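Local coordinates for protein Asp (Solanum tuberosum, PDB 3RFI) that forms the saposin-like domain (plant-specific insert) of a potato aspartic protease and, as in other saposin-like proteins, probably interacts with membrane lipids, at residues T13-Y18 with E98-L103; M21-L26 with E90-K95. All coordinates share one frame; numbering follows the deposited sequence.

Contact 1 of 2, residues T13-Y18 with E98-L103; sequences TIVSQY and EYVNQL
Val-15 of helix 6-29 meets Val-100 and Asn-101 of helix 90-104, and its branched side chain can be followed atom by atom. The bond from CA to CB is aimed at the opposing helix, and CB itself already lies 4.0 Å from Asn-101 OD1. From there the two methyls part. CG1, anti to the backbone N (chi1 -180°), goes to the asparagine, 4.1 Å from Asn-101 CB. CG2, on the N side, reaches Val-100 CG1 at 3.4 Å, closer than carbons usually pack, whereas its distance to Asn-101 N is a relaxed 4.1 Å. The two valine side chains run past one another in opposing senses, and their touch is made by one methyl of each. Asn-101 crosses Val-15 at a slant and offers carbon and amide oxygen to it without a hydrogen bond; its side chain also touches Lys-12, one turn before Ser-16. Replacing Val-15 with an alanine would probably open a gap beside Val-100 CG1 and leave the Asn-101 side chain with less to pack on. CA atoms of Val-15 and Asn-101 are 6.3 Å apart, a close helix approach, yet only 135 Å² is buried in total. The contact joins the first and last helices, which the Cys-11 to Cys-104 disulfide also links; a helical bundle with such disulfides is the saposin-like fold.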
ATOM      1  N   THR A  13      -1.468 -16.278  -8.949  1.00 33.83           N
ATOM      2  CA  THR A  13      -2.784 -16.443  -8.352  1.00 33.36           C
ATOM      3  C   THR A  13      -3.039 -15.336  -7.362  1.00 30.18           C
ATOM      4  O   THR A  13      -4.109 -14.722  -7.367  1.00 29.81           O
ATOM      5  CB  THR A  13      -2.918 -17.799  -7.693  1.00 33.57           C
ATOM      6  OG1 THR A  13      -2.820 -18.777  -8.741  1.00 40.17           O
ATOM      7  CG2 THR A  13      -4.299 -17.957  -7.004  1.00 36.35           C
ATOM      8  N   ILE A  14      -2.029 -15.044  -6.536  1.00 27.96           N
ATOM      9  CA  ILE A  14      -2.156 -13.934  -5.642  1.00 27.16           C
ATOM     10  C   ILE A  14      -2.543 -12.674  -6.433  1.00 27.83           C
ATOM     11  O   ILE A  14      -3.494 -11.980  -6.079  1.00 27.38           O
ATOM     12  CB  ILE A  14      -0.831 -13.660  -4.853  1.00 25.31           C
ATOM     13  CG1 ILE A  14      -0.591 -14.725  -3.773  1.00 27.99           C
ATOM     14  CG2 ILE A  14      -0.803 -12.217  -4.314  1.00 26.43           C
ATOM     15  CD1 ILE A  14      -1.635 -14.776  -2.616  1.00 26.11           C
ATOM     16  N   VAL A  15      -1.783 -12.336  -7.471  1.00 28.79           N
ATOM     17  CA  VAL A  15      -2.069 -11.083  -8.156  1.00 30.39           C
ATOM     18  C   VAL A  15      -3.476 -11.123  -8.811  1.00 32.71           C
ATOM     19  O   VAL A  15      -4.287 -10.200  -8.619  1.00 35.31           O
ATOM     20  CB  VAL A  15      -0.955 -10.725  -9.201  1.00 32.60           C
ATOM     21  CG1 VAL A  15      -1.272  -9.392  -9.907  1.00 36.46           C
ATOM     22  CG2 VAL A  15       0.421 -10.646  -8.530  1.00 30.44           C
ATOM     23  N   SER A  16      -3.757 -12.160  -9.577  1.00 33.26           N
ATOM     24  CA  SER A  16      -5.003 -12.209 -10.362  1.00 37.35           C
ATOM     25  C   SER A  16      -6.211 -12.357  -9.452  1.00 36.03           C
ATOM     26  O   SER A  16      -7.178 -11.647  -9.634  1.00 38.44           O
ATOM     27  CB  SER A  16      -4.976 -13.325 -11.391  1.00 38.22           C
ATOM     28  OG  SER A  16      -4.946 -14.566 -10.735  1.00 42.46           O
ATOM     29  N   GLN A  17      -6.130 -13.254  -8.468  1.00 34.47           N
ATOM     30  CA  GLN A  17      -7.276 -13.549  -7.597  1.00 34.46           C
ATOM     31  C   GLN A  17      -7.368 -12.687  -6.365  1.00 31.10           C
ATOM     32  O   GLN A  17      -8.462 -12.460  -5.872  1.00 31.15           O
ATOM     33  CB  GLN A  17      -7.270 -15.001  -7.161  1.00 32.93           C
ATOM     34  CG  GLN A  17      -7.496 -15.861  -8.341  1.00 43.40           C
ATOM     35  CD  GLN A  17      -7.957 -17.189  -7.928  1.00 48.33           C
ATOM     36  OE1 GLN A  17      -8.794 -17.310  -7.020  1.00 53.40           O
ATOM     37  NE2 GLN A  17      -7.418 -18.228  -8.576  1.00 48.81           N
ATOM     38  N   TYR A  18      -6.237 -12.222  -5.869  1.00 27.47           N
ATOM     39  CA  TYR A  18      -6.229 -11.535  -4.587  1.00 26.52           C
ATOM     40  C   TYR A  18      -5.573 -10.167  -4.638  1.00 26.77           C
ATOM     41  O   TYR A  18      -5.523  -9.490  -3.636  1.00 24.74           O
ATOM     42  CB  TYR A  18      -5.440 -12.344  -3.540  1.00 24.53           C
ATOM     43  CG  TYR A  18      -6.049 -13.675  -3.251  1.00 24.24           C
ATOM     44  CD1 TYR A  18      -5.648 -14.794  -3.950  1.00 21.48           C
ATOM     45  CD2 TYR A  18      -7.030 -13.808  -2.276  1.00 27.75           C
ATOM     46  CE1 TYR A  18      -6.183 -16.055  -3.691  1.00 25.51           C
ATOM     47  CE2 TYR A  18      -7.580 -15.038  -2.006  1.00 25.06           C
ATOM     48  CZ  TYR A  18      -7.152 -16.158  -2.697  1.00 26.08           C
ATOM     49  OH  TYR A  18      -7.673 -17.384  -2.415  1.00 25.66           O
ATOM     50  N   GLU A  98       0.744  -4.708 -11.762  1.00 30.81           N
ATOM     51  CA  GLU A  98       1.523  -5.061 -12.921  1.00 32.02           C
ATOM     52  C   GLU A  98       2.994  -5.267 -12.513  1.00 29.98           C
ATOM     53  O   GLU A  98       3.605  -6.226 -12.911  1.00 29.97           O
ATOM     54  CB  GLU A  98       1.368  -4.008 -14.035  1.00 35.74           C
ATOM     55  CG  GLU A  98       2.105  -4.317 -15.317  1.00 45.33           C
ATOM     56  CD  GLU A  98       1.857  -5.727 -15.782  1.00 54.37           C
ATOM     57  OE1 GLU A  98       2.843  -6.403 -16.146  1.00 59.20           O
ATOM     58  OE2 GLU A  98       0.682  -6.167 -15.749  1.00 59.59           O
ATOM     59  N   TYR A  99       3.542  -4.361 -11.716  1.00 27.60           N
ATOM     60  CA  TYR A  99       4.914  -4.561 -11.184  1.00 27.53           C
ATOM     61  C   TYR A  99       5.091  -5.926 -10.504  1.00 25.01           C
ATOM     62  O   TYR A  99       6.073  -6.655 -10.756  1.00 25.09           O
ATOM     63  CB  TYR A  99       5.198  -3.460 -10.146  1.00 26.99           C
ATOM     64  CG  TYR A  99       6.561  -3.530  -9.534  1.00 28.81           C
ATOM     65  CD1 TYR A  99       6.748  -4.130  -8.304  1.00 23.78           C
ATOM     66  CD2 TYR A  99       7.671  -2.992 -10.204  1.00 31.15           C
ATOM     67  CE1 TYR A  99       7.987  -4.166  -7.713  1.00 28.57           C
ATOM     68  CE2 TYR A  99       8.920  -3.021  -9.643  1.00 31.48           C
ATOM     69  CZ  TYR A  99       9.078  -3.632  -8.390  1.00 32.03           C
ATOM     70  OH  TYR A  99      10.319  -3.690  -7.834  1.00 31.48           O
ATOM     71  N   VAL A 100       4.174  -6.257  -9.608  1.00 23.06           N
ATOM     72  CA  VAL A 100       4.223  -7.529  -8.871  1.00 22.71           C
ATOM     73  C   VAL A 100       4.079  -8.694  -9.848  1.00 24.41           C
ATOM     74  O   VAL A 100       4.814  -9.690  -9.759  1.00 24.50           O
ATOM     75  CB  VAL A 100       3.110  -7.612  -7.850  1.00 22.83           C
ATOM     76  CG1 VAL A 100       3.071  -9.014  -7.195  1.00 23.17           C
ATOM     77  CG2 VAL A 100       3.298  -6.467  -6.824  1.00 23.49           C
ATOM     78  N   ASN A 101       3.128  -8.561 -10.769  1.00 25.00           N
ATOM     79  CA  ASN A 101       2.919  -9.617 -11.707  1.00 28.55           C
ATOM     80  C   ASN A 101       4.189  -9.886 -12.548  1.00 29.91           C
ATOM     81  O   ASN A 101       4.524 -11.038 -12.808  1.00 29.35           O
ATOM     82  CB  ASN A 101       1.757  -9.238 -12.636  1.00 30.92           C
ATOM     83  CG  ASN A 101       1.180 -10.438 -13.317  1.00 36.62           C
ATOM     84  OD1 ASN A 101       0.874 -11.439 -12.653  1.00 40.73           O
ATOM     85  ND2 ASN A 101       1.035 -10.372 -14.646  1.00 37.80           N
ATOM     86  N   GLN A 102       4.855  -8.814 -13.016  1.00 30.75           N
ATOM     87  CA  GLN A 102       6.065  -8.991 -13.801  1.00 33.55           C
ATOM     88  C   GLN A 102       7.120  -9.736 -12.959  1.00 31.44           C
ATOM     89  O   GLN A 102       7.879 -10.508 -13.488  1.00 33.39           O
ATOM     90  CB  GLN A 102       6.625  -7.642 -14.275  1.00 35.37           C
ATOM     91  CG  GLN A 102       5.724  -6.918 -15.302  1.00 44.16           C
ATOM     92  CD  GLN A 102       5.780  -7.471 -16.733  1.00 58.15           C
ATOM     93  OE1 GLN A 102       5.912  -8.685 -16.968  1.00 58.60           O
ATOM     94  NE2 GLN A 102       5.657  -6.548 -17.726  1.00 66.81           N
ATOM     95  N   LEU A 103       7.175  -9.473 -11.656  1.00 29.19           N
ATOM     96  CA  LEU A 103       8.068 -10.208 -10.742  1.00 28.95           C
ATOM     97  C   LEU A 103       7.658 -11.676 -10.534  1.00 29.70           C
ATOM     98  O   LEU A 103       8.530 -12.550 -10.508  1.00 30.10           O
ATOM     99  CB  LEU A 103       8.216  -9.464  -9.405  1.00 27.45           C
ATOM    100  CG  LEU A 103       9.123  -8.255  -9.549  1.00 28.95           C
ATOM    101  CD1 LEU A 103       8.798  -7.262  -8.411  1.00 28.33           C
ATOM    102  CD2 LEU A 103      10.617  -8.664  -9.503  1.00 29.28           C
TER

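Contact 2 of 2, residues M21-L26 with E90-K95; sequences MIWDLL and EGTKEK
This is a partly buried helix-helix packing contact, in which an indole from helix 6-29 meets the first turns of helix 90-104 and a looser polar fringe lies beside it. The short axes pass 10.9 Å apart with their directions 117° from one another, a steep crossing that concentrates the touching on a few side chains. Trp-23 is the buried one. Its CG stands anti to the backbone N (chi1 175°), which carries the indole across to Lys-93 and Thr-92. The pyrrole part lies against the root of the lysine: NE1 is 3.8 Å from Lys-93 CB, and CD1 is 3.9 Å from Lys-93 CG. Lys-93 CA also makes an off-centre CH-pi contact, 4.2 Å from the centroid of the five-membered ring and 29° off its normal. At the benzo part, CZ2 meets the Thr-92 methyl CG2 at 4.0 Å, the two side chains crossing nearly at right angles. Two polar atoms of this patch bond to the preceding helix: Trp-23 NE1 to Leu-87 O, and Thr-92 OG1 to Gln-86 OE1. Beyond the ring, the Lys-93 chain bends in its outer half. NZ is in a salt bridge with Glu-90 OE1 at 3.2 Å, its hydrogen bond weak, while Asp-24 OD2, at 4.4 Å, is too distant for one. A water instead links the two helices, donating to Asp-24 OD1 at 2.6 Å and weakly accepting from Lys-93 NZ. The opposite charges nearby probably favour a charged lysine. Trp-23 is thus wedged where helix 71-87 gives way to helix 90-104, its ring packed on the latter and its N-H tied to the last residue of the former.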
ATOM      1  N   MET A  21      -7.550  -6.987  -3.719  1.00 30.14           N
ATOM      2  CA  MET A  21      -7.933  -7.103  -2.327  1.00 28.83           C
ATOM      3  C   MET A  21      -6.734  -6.844  -1.400  1.00 27.12           C
ATOM      4  O   MET A  21      -6.824  -6.114  -0.390  1.00 25.92           O
ATOM      5  CB  MET A  21      -8.474  -8.477  -2.097  1.00 29.16           C
ATOM      6  CG  MET A  21      -8.921  -8.773  -0.699  1.00 27.37           C
ATOM      7  SD  MET A  21      -9.922 -10.237  -0.652  0.50 28.66           S
ATOM      8  CE  MET A  21      -9.897 -10.455   1.131  0.50 21.37           C
ATOM      9  N   ILE A  22      -5.596  -7.433  -1.736  1.00 26.14           N
ATOM     10  CA  ILE A  22      -4.430  -7.252  -0.900  1.00 24.60           C
ATOM     11  C   ILE A  22      -3.964  -5.801  -0.914  1.00 26.09           C
ATOM     12  O   ILE A  22      -3.656  -5.242   0.142  1.00 24.79           O
ATOM     13  CB  ILE A  22      -3.295  -8.211  -1.322  1.00 25.03           C
ATOM     14  CG1 ILE A  22      -3.754  -9.687  -1.101  1.00 21.91           C
ATOM     15  CG2 ILE A  22      -1.912  -7.759  -0.780  1.00 24.59           C
ATOM     16  CD1 ILE A  22      -2.851 -10.763  -1.791  0.50 12.87           C
ATOM     17  N   TRP A  23      -3.903  -5.212  -2.100  1.00 26.66           N
ATOM     18  CA  TRP A  23      -3.509  -3.829  -2.225  1.00 28.37           C
ATOM     19  C   TRP A  23      -4.465  -2.961  -1.436  1.00 28.92           C
ATOM     20  O   TRP A  23      -4.033  -2.032  -0.768  1.00 29.44           O
ATOM     21  CB  TRP A  23      -3.603  -3.386  -3.684  1.00 30.45           C
ATOM     22  CG  TRP A  23      -3.316  -1.956  -3.865  1.00 30.51           C
ATOM     23  CD1 TRP A  23      -4.180  -0.969  -4.295  1.00 32.01           C
ATOM     24  CD2 TRP A  23      -2.053  -1.340  -3.658  1.00 28.52           C
ATOM     25  NE1 TRP A  23      -3.500   0.258  -4.345  1.00 34.25           N
ATOM     26  CE2 TRP A  23      -2.200   0.045  -3.944  1.00 30.35           C
ATOM     27  CE3 TRP A  23      -0.806  -1.817  -3.204  1.00 28.00           C
ATOM     28  CZ2 TRP A  23      -1.123   0.941  -3.867  1.00 31.20           C
ATOM     29  CZ3 TRP A  23       0.228  -0.925  -3.099  1.00 25.28           C
ATOM     30  CH2 TRP A  23       0.068   0.424  -3.409  1.00 27.90           C
ATOM     31  N   ASP A  24      -5.765  -3.238  -1.523  1.00 29.57           N
ATOM     32  CA  ASP A  24      -6.731  -2.453  -0.745  1.00 32.31           C
ATOM     33  C   ASP A  24      -6.437  -2.465   0.762  1.00 30.33           C
ATOM     34  O   ASP A  24      -6.509  -1.441   1.490  1.00 31.16           O
ATOM     35  CB  ASP A  24      -8.127  -2.940  -1.045  1.00 35.17           C
ATOM     36  CG  ASP A  24      -8.617  -2.468  -2.446  1.00 41.24           C
ATOM     37  OD1 ASP A  24      -9.738  -2.827  -2.802  1.00 48.57           O
ATOM     38  OD2 ASP A  24      -7.869  -1.769  -3.192  1.00 42.68           O
ATOM     39  N   LEU A  25      -6.075  -3.643   1.218  1.00 28.11           N
ATOM     40  CA  LEU A  25      -5.759  -3.872   2.597  1.00 27.19           C
ATOM     41  C   LEU A  25      -4.447  -3.221   2.985  1.00 25.92           C
ATOM     42  O   LEU A  25      -4.340  -2.767   4.092  1.00 27.47           O
ATOM     43  CB  LEU A  25      -5.738  -5.377   2.936  1.00 24.33           C
ATOM     44  CG  LEU A  25      -7.131  -6.025   2.875  1.00 27.86           C
ATOM     45  CD1 LEU A  25      -7.010  -7.552   2.738  1.00 26.56           C
ATOM     46  CD2 LEU A  25      -8.038  -5.649   4.073  1.00 30.57           C
ATOM     47  N   LEU A  26      -3.472  -3.213   2.087  1.00 25.68           N
ATOM     48  CA  LEU A  26      -2.181  -2.604   2.344  1.00 26.54           C
ATOM     49  C   LEU A  26      -2.486  -1.127   2.557  1.00 27.78           C
ATOM     50  O   LEU A  26      -2.059  -0.553   3.538  1.00 29.11           O
ATOM     51  CB  LEU A  26      -1.213  -2.787   1.153  1.00 25.63           C
ATOM     52  CG  LEU A  26       0.217  -2.265   1.231  1.00 26.80           C
ATOM     53  CD1 LEU A  26       1.008  -2.926   0.083  1.00 26.13           C
ATOM     54  CD2 LEU A  26       0.173  -0.740   0.978  1.00 29.61           C
ATOM     55  N   GLU A  90      -6.815   4.364  -9.479  1.00 38.75           N
ATOM     56  CA  GLU A  90      -6.702   3.234 -10.448  1.00 42.10           C
ATOM     57  C   GLU A  90      -5.310   3.027 -11.035  1.00 40.19           C
ATOM     58  O   GLU A  90      -4.771   1.921 -11.000  1.00 37.88           O
ATOM     59  CB  GLU A  90      -7.691   3.378 -11.637  1.00 46.72           C
ATOM     60  CG  GLU A  90      -8.983   2.606 -11.518  1.00 56.20           C
ATOM     61  CD  GLU A  90      -8.824   1.177 -10.978  1.00 58.90           C
ATOM     62  OE1 GLU A  90      -9.397   0.928  -9.894  1.00 63.00           O
ATOM     63  OE2 GLU A  90      -8.173   0.312 -11.616  1.00 57.36           O
ATOM     64  N   GLY A  91      -4.763   4.096 -11.611  1.00 42.37           N
ATOM     65  CA  GLY A  91      -3.420   4.079 -12.153  1.00 44.01           C
ATOM     66  C   GLY A  91      -2.397   3.505 -11.186  1.00 41.25           C
ATOM     67  O   GLY A  91      -1.570   2.699 -11.566  1.00 40.61           O
ATOM     68  N   THR A  92      -2.444   3.932  -9.925  1.00 39.94           N
ATOM     69  CA  THR A  92      -1.449   3.510  -8.964  1.00 38.25           C
ATOM     70  C   THR A  92      -1.582   2.008  -8.638  1.00 36.01           C
ATOM     71  O   THR A  92      -0.600   1.273  -8.682  1.00 35.27           O
ATOM     72  CB  THR A  92      -1.537   4.364  -7.711  1.00 38.89           C
ATOM     73  OG1 THR A  92      -1.242   5.716  -8.071  1.00 41.74           O
ATOM     74  CG2 THR A  92      -0.573   3.846  -6.605  1.00 33.49           C
ATOM     75  N   LYS A  93      -2.804   1.586  -8.324  1.00 36.63           N
ATOM     76  CA  LYS A  93      -3.147   0.190  -8.110  1.00 36.73           C
ATOM     77  C   LYS A  93      -2.689  -0.649  -9.281  1.00 36.35           C
ATOM     78  O   LYS A  93      -2.024  -1.658  -9.081  1.00 35.48           O
ATOM     79  CB  LYS A  93      -4.665   0.038  -7.919  1.00 39.18           C
ATOM     80  CG  LYS A  93      -5.160  -1.418  -8.010  1.00 43.31           C
ATOM     81  CD  LYS A  93      -6.658  -1.499  -8.431  1.00 54.12           C
ATOM     82  CE  LYS A  93      -7.515  -0.474  -7.668  1.00 56.61           C
ATOM     83  NZ  LYS A  93      -8.873  -0.978  -7.367  1.00 61.22           N
ATOM     84  N   GLU A  94      -3.018  -0.228 -10.504  1.00 37.59           N
ATOM     85  CA  GLU A  94      -2.740  -1.063 -11.680  1.00 39.38           C
ATOM     86  C   GLU A  94      -1.212  -1.163 -11.896  1.00 37.70           C
ATOM     87  O   GLU A  94      -0.695  -2.214 -12.291  1.00 37.11           O
ATOM     88  CB  GLU A  94      -3.435  -0.526 -12.933  1.00 43.59           C
ATOM     89  CG  GLU A  94      -5.004  -0.472 -12.859  1.00 49.77           C
ATOM     90  CD  GLU A  94      -5.646   0.321 -14.042  1.00 60.16           C
ATOM     91  OE1 GLU A  94      -4.947   0.594 -15.043  1.00 61.92           O
ATOM     92  OE2 GLU A  94      -6.845   0.700 -13.976  1.00 64.81           O
ATOM     93  N   LYS A  95      -0.504  -0.068 -11.622  1.00 36.24           N
ATOM     94  CA  LYS A  95       0.957  -0.029 -11.766  1.00 36.28           C
ATOM     95  C   LYS A  95       1.555  -1.010 -10.749  1.00 32.78           C
ATOM     96  O   LYS A  95       2.490  -1.754 -11.043  1.00 31.36           O
ATOM     97  CB  LYS A  95       1.435   1.401 -11.454  1.00 38.54           C
ATOM     98  CG  LYS A  95       2.929   1.672 -11.569  1.00 43.05           C
ATOM     99  CD  LYS A  95       3.108   3.175 -11.848  1.00 50.12           C
ATOM    100  CE  LYS A  95       4.441   3.690 -11.366  1.00 56.64           C
ATOM    101  NZ  LYS A  95       5.553   3.119 -12.186  1.00 61.10           N
TER
HETATM  102  O   HOH W   1     -10.773  -1.494  -4.723  1.00 33.73           O

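Overall arrangement
From the N terminus, helix 6-29 supplies the first half of both contacts, residues 13-18 and then 21-26. The chain continues through helix 32-38, an unmodelled region at 45-68 and helix 71-87 before helix 90-104 crosses back over the first helix at a slant. Residues 90-95 close contact 2, and 98-103 then close contact 1, so the loop of contact 2 nests inside that of contact 1. Their centres are 11 Å apart, and Ile-14 CG2 touches Ile-22 CD1 at 3.6 Å along the shared helix. Contact 1 joins the two helices near the chain ends; contact 2 joins them nearer the middle of the molecule, beside the turn out of helix 71-87.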